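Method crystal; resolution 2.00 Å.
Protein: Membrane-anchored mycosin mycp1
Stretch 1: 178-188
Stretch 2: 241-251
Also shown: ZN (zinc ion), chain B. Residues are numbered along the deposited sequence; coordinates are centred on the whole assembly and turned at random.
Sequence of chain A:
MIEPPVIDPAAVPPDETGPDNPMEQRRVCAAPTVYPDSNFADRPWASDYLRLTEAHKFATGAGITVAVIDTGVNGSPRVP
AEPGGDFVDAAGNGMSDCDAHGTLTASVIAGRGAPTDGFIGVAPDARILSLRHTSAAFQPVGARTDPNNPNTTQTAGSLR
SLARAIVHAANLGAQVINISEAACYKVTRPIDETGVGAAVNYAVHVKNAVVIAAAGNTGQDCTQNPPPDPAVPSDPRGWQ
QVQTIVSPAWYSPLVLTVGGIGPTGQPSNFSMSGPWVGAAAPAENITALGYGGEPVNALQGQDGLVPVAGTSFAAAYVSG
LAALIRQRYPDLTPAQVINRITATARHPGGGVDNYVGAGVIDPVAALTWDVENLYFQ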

# COMPACT_ATOMS: atom_id res chain seq x y z
N ASN A 178 1.19 -6.25 0.57
CA ASN A 178 0.90 -4.87 0.19
C ASN A 178 0.20 -4.18 1.34
O ASN A 178 -0.91 -4.58 1.72
CB ASN A 178 -0.01 -4.85 -1.04
CG ASN A 178 -0.30 -3.45 -1.55
OD1 ASN A 178 0.45 -2.88 -2.35
ND2 ASN A 178 -1.40 -2.92 -1.13
N ILE A 179 0.84 -3.15 1.89
CA ILE A 179 0.27 -2.41 3.01
C ILE A 179 -0.18 -1.03 2.52
O ILE A 179 0.64 -0.18 2.19
CB ILE A 179 1.28 -2.24 4.17
CG1 ILE A 179 1.83 -3.61 4.58
CG2 ILE A 179 0.61 -1.53 5.35
CD1 ILE A 179 2.71 -3.63 5.83
N SER A 180 -1.49 -0.84 2.44
CA SER A 180 -2.06 0.41 2.02
C SER A 180 -2.10 1.39 3.19
O SER A 180 -2.21 2.59 2.97
CB SER A 180 -3.48 0.22 1.45
OG SER A 180 -3.51 -0.73 0.38
N GLU A 181 -2.02 0.90 4.43
CA GLU A 181 -2.10 1.77 5.62
C GLU A 181 -0.91 2.71 5.64
O GLU A 181 0.23 2.28 5.43
CB GLU A 181 -2.12 0.92 6.90
CG GLU A 181 -2.04 1.68 8.22
CD GLU A 181 -3.22 2.62 8.44
OE1 GLU A 181 -4.35 2.28 8.07
OE2 GLU A 181 -2.99 3.72 8.98
N ALA A 182 -1.16 3.99 5.86
CA ALA A 182 -0.09 4.95 6.07
C ALA A 182 -0.51 5.86 7.20
O ALA A 182 -1.17 6.87 6.97
CB ALA A 182 0.20 5.73 4.80
N ALA A 183 -0.13 5.49 8.42
CA ALA A 183 -0.55 6.22 9.62
C ALA A 183 0.42 7.34 9.93
O ALA A 183 1.62 7.12 9.92
CB ALA A 183 -0.62 5.28 10.80
N CYS A 184 -0.11 8.51 10.25
CA CYS A 184 0.69 9.72 10.45
C CYS A 184 0.61 10.26 11.87
O CYS A 184 -0.46 10.28 12.48
CB CYS A 184 0.22 10.84 9.51
SG CYS A 184 0.38 10.43 7.75
N TYR A 185 1.75 10.69 12.38
CA TYR A 185 1.77 11.39 13.66
C TYR A 185 2.97 12.34 13.73
O TYR A 185 3.91 12.20 12.95
CB TYR A 185 1.74 10.40 14.83
CG TYR A 185 2.85 9.37 14.88
CD1 TYR A 185 2.73 8.15 14.21
CD2 TYR A 185 3.99 9.58 15.66
CE1 TYR A 185 3.71 7.19 14.28
CE2 TYR A 185 4.98 8.61 15.75
CZ TYR A 185 4.84 7.41 15.06
OH TYR A 185 5.83 6.44 15.10
N LYS A 186 2.91 13.28 14.65
CA LYS A 186 3.97 14.27 14.81
C LYS A 186 5.18 13.65 15.50
O LYS A 186 5.04 12.89 16.47
CB LYS A 186 3.47 15.49 15.57
CG LYS A 186 2.22 16.09 14.92
CD LYS A 186 1.92 17.50 15.36
CE LYS A 186 1.63 17.64 16.85
NZ LYS A 186 2.07 18.98 17.31
N VAL A 187 6.35 13.99 15.00
CA VAL A 187 7.62 13.47 15.53
C VAL A 187 7.80 13.77 17.04
O VAL A 187 8.44 13.00 17.75
CB VAL A 187 8.82 13.99 14.68
CG1 VAL A 187 9.09 15.47 14.91
CG2 VAL A 187 10.07 13.19 14.99
N THR A 188 7.21 14.85 17.53
CA THR A 188 7.34 15.22 18.94
C THR A 188 6.35 14.48 19.84
O THR A 188 6.47 14.55 21.06
CB THR A 188 7.15 16.73 19.12
OG1 THR A 188 5.94 17.14 18.45
CG2 THR A 188 8.38 17.51 18.55
N GLN A 241 14.77 17.20 9.03
CA GLN A 241 13.74 18.14 8.57
C GLN A 241 12.35 17.53 8.70
O GLN A 241 11.36 18.19 8.44
CB GLN A 241 14.00 18.50 7.10
CG GLN A 241 15.43 18.94 6.82
CD GLN A 241 15.80 20.15 7.64
OE1 GLN A 241 14.97 21.04 7.84
NE2 GLN A 241 17.04 20.21 8.11
N VAL A 242 12.27 16.27 9.09
CA VAL A 242 10.98 15.58 9.20
C VAL A 242 10.15 16.15 10.34
O VAL A 242 10.67 16.39 11.44
CB VAL A 242 11.19 14.07 9.45
CG1 VAL A 242 9.88 13.40 9.89
CG2 VAL A 242 11.77 13.42 8.21
N GLN A 243 8.86 16.37 10.07
CA GLN A 243 7.87 16.72 11.10
C GLN A 243 6.80 15.63 11.30
O GLN A 243 6.26 15.49 12.41
CB GLN A 243 7.16 18.01 10.72
CG GLN A 243 8.12 19.15 10.42
CD GLN A 243 7.43 20.37 9.83
OE1 GLN A 243 6.30 20.28 9.30
NE2 GLN A 243 8.10 21.52 9.91
N THR A 244 6.48 14.90 10.23
CA THR A 244 5.43 13.89 10.24
C THR A 244 6.01 12.50 9.97
O THR A 244 6.59 12.25 8.92
CB THR A 244 4.35 14.24 9.20
OG1 THR A 244 3.81 15.52 9.49
CG2 THR A 244 3.21 13.22 9.21
N ILE A 245 5.90 11.61 10.95
CA ILE A 245 6.22 10.21 10.78
C ILE A 245 5.05 9.55 10.04
O ILE A 245 3.89 9.80 10.39
CB ILE A 245 6.44 9.52 12.15
CG1 ILE A 245 7.60 10.17 12.91
CG2 ILE A 245 6.62 8.01 12.01
CD1 ILE A 245 8.90 10.23 12.12
N VAL A 246 5.35 8.78 9.01
CA VAL A 246 4.38 7.90 8.34
C VAL A 246 4.81 6.45 8.59
O VAL A 246 5.97 6.07 8.29
CB VAL A 246 4.32 8.17 6.82
CG1 VAL A 246 3.22 7.33 6.17
CG2 VAL A 246 4.07 9.65 6.54
N SER A 247 3.91 5.65 9.15
CA SER A 247 4.22 4.26 9.49
C SER A 247 3.24 3.31 8.81
O SER A 247 2.05 3.58 8.80
CB SER A 247 4.15 4.03 11.01
OG SER A 247 4.58 2.72 11.37
N PRO A 248 3.72 2.17 8.31
CA PRO A 248 5.06 1.59 8.45
C PRO A 248 6.05 2.08 7.36
O PRO A 248 7.15 1.54 7.24
CB PRO A 248 4.80 0.10 8.31
CG PRO A 248 3.71 0.06 7.30
CD PRO A 248 2.81 1.22 7.63
N ALA A 249 5.65 3.10 6.61
CA ALA A 249 6.51 3.67 5.53
C ALA A 249 7.96 3.89 5.97
O ALA A 249 8.89 3.68 5.17
CB ALA A 249 5.92 4.98 5.03
N TRP A 250 8.12 4.36 7.21
CA TRP A 250 9.40 4.76 7.75
C TRP A 250 10.33 3.65 8.15
O TRP A 250 11.44 3.93 8.57
CB TRP A 250 9.22 5.75 8.91
CG TRP A 250 8.84 5.21 10.28
CD1 TRP A 250 7.96 4.20 10.55
CD2 TRP A 250 9.30 5.68 11.55
NE1 TRP A 250 7.85 4.01 11.89
CE2 TRP A 250 8.67 4.89 12.53
CE3 TRP A 250 10.21 6.67 11.94
CZ2 TRP A 250 8.90 5.07 13.90
CZ3 TRP A 250 10.45 6.85 13.30
CH2 TRP A 250 9.80 6.06 14.28
N TYR A 251 9.90 2.40 8.03
CA TYR A 251 10.75 1.24 8.30
C TYR A 251 11.64 0.88 7.11
O TYR A 251 12.33 -0.12 7.15
CB TYR A 251 9.91 0.02 8.76
CG TYR A 251 9.37 0.20 10.16
CD1 TYR A 251 10.21 0.14 11.26
CD2 TYR A 251 8.02 0.47 10.39
CE1 TYR A 251 9.73 0.32 12.54
CE2 TYR A 251 7.54 0.66 11.66
CZ TYR A 251 8.40 0.58 12.74
OH TYR A 251 7.95 0.77 14.03
ZN ZN B . -5.37 0.57 7.74
O HOH W 1 2.93 3.32 5.10

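Antiparallel strands join through two kinds of contact at once: side chains that pair across the sheet, and a backbone ladder that leaves few main-chain polar groups unmet. Two segments of the mycosin MycP1, far apart in sequence, give a compact example. At the apolar centre lie Tyr185 and Ile245, directly opposite each other in register with their side chains on the same face of the sheet. The tyrosine adopts the p rotamer, which swings its ring back over its partner. Ile245 CB sits 4.0 Å from the centroid of the Tyr185 ring, nearly along the ring normal, so that its C-H bond can meet the pi cloud in a CH-pi contact. Farther out on the ring, Tyr185 CZ lies 3.6 Å from Ile245 CG2. The other branch of the isoleucine extends toward Val187, whose CG2 is 4.3 Å from Ile245 CD1, a looser contact that carries the apolar patch beyond the end of the strand. The phenol oxygen reaches the indole as well: Tyr185 OH is 3.6 Å from Trp250 CZ2, a van der Waals approach, while the hydroxyl finds its hydrogen bond elsewhere in the structure.

The reverse face carries Cys184 with Val246 and Lys186 with Thr244. In the first pair, Cys184 SG lies 4.0 Å from Val246 CG2. Cys184 CB also lies 3.8 Å from Thr244 CG2, a diagonal contact between neighbouring pairs. The second branch of the valine is engaged by Ala182, whose CB comes within 3.7 Å of Val246 CG1. Beyond the paired strands, Ile179 CG2 meets Pro248 CG at 4.0 Å, placing the proline ring, which follows a cis peptide bond, against another buried aliphatic side chain.

The backbone holds these side chains in register. Strands 183-186 and 244-247 run antiparallel, their directions 154° apart, and the pairs alternate between wide and narrow. At the wide pairs, hydrogen bonds run both ways: Ala183 N to Ser247 O is 2.9 Å and Ser247 N to Ala183 O 2.8 Å, while Tyr185 N to Ile245 O is 3.1 Å and Ile245 N to Tyr185 O 2.9 Å. At the narrow pairs the alpha carbons draw together, and their polarised C-H groups supplement the ladder. Cys184 CA lies 3.2 Å from Ile245 O, and Val246 CA 3.3 Å from Ala183 O, so each of these carbonyls receives both an N-H and a C-H.

Toward the polar edge the pattern outlasts the strands. Val187 N donates to Gln243 O at 3.0 Å, adding a rung after the last bridge. At the other end, a water donates to Glu181 O at 2.9 Å and accepts a weak hydrogen bond from Ala249 N at 3.1 Å, linking the loop at Glu181 to the start of the 3-10 segment at Ala249. The carboxylate of the same glutamate turns to metal chemistry, with Glu181 OE1 2.0 Å from the zinc ion ZN, whose remaining ligands come from elsewhere in the structure.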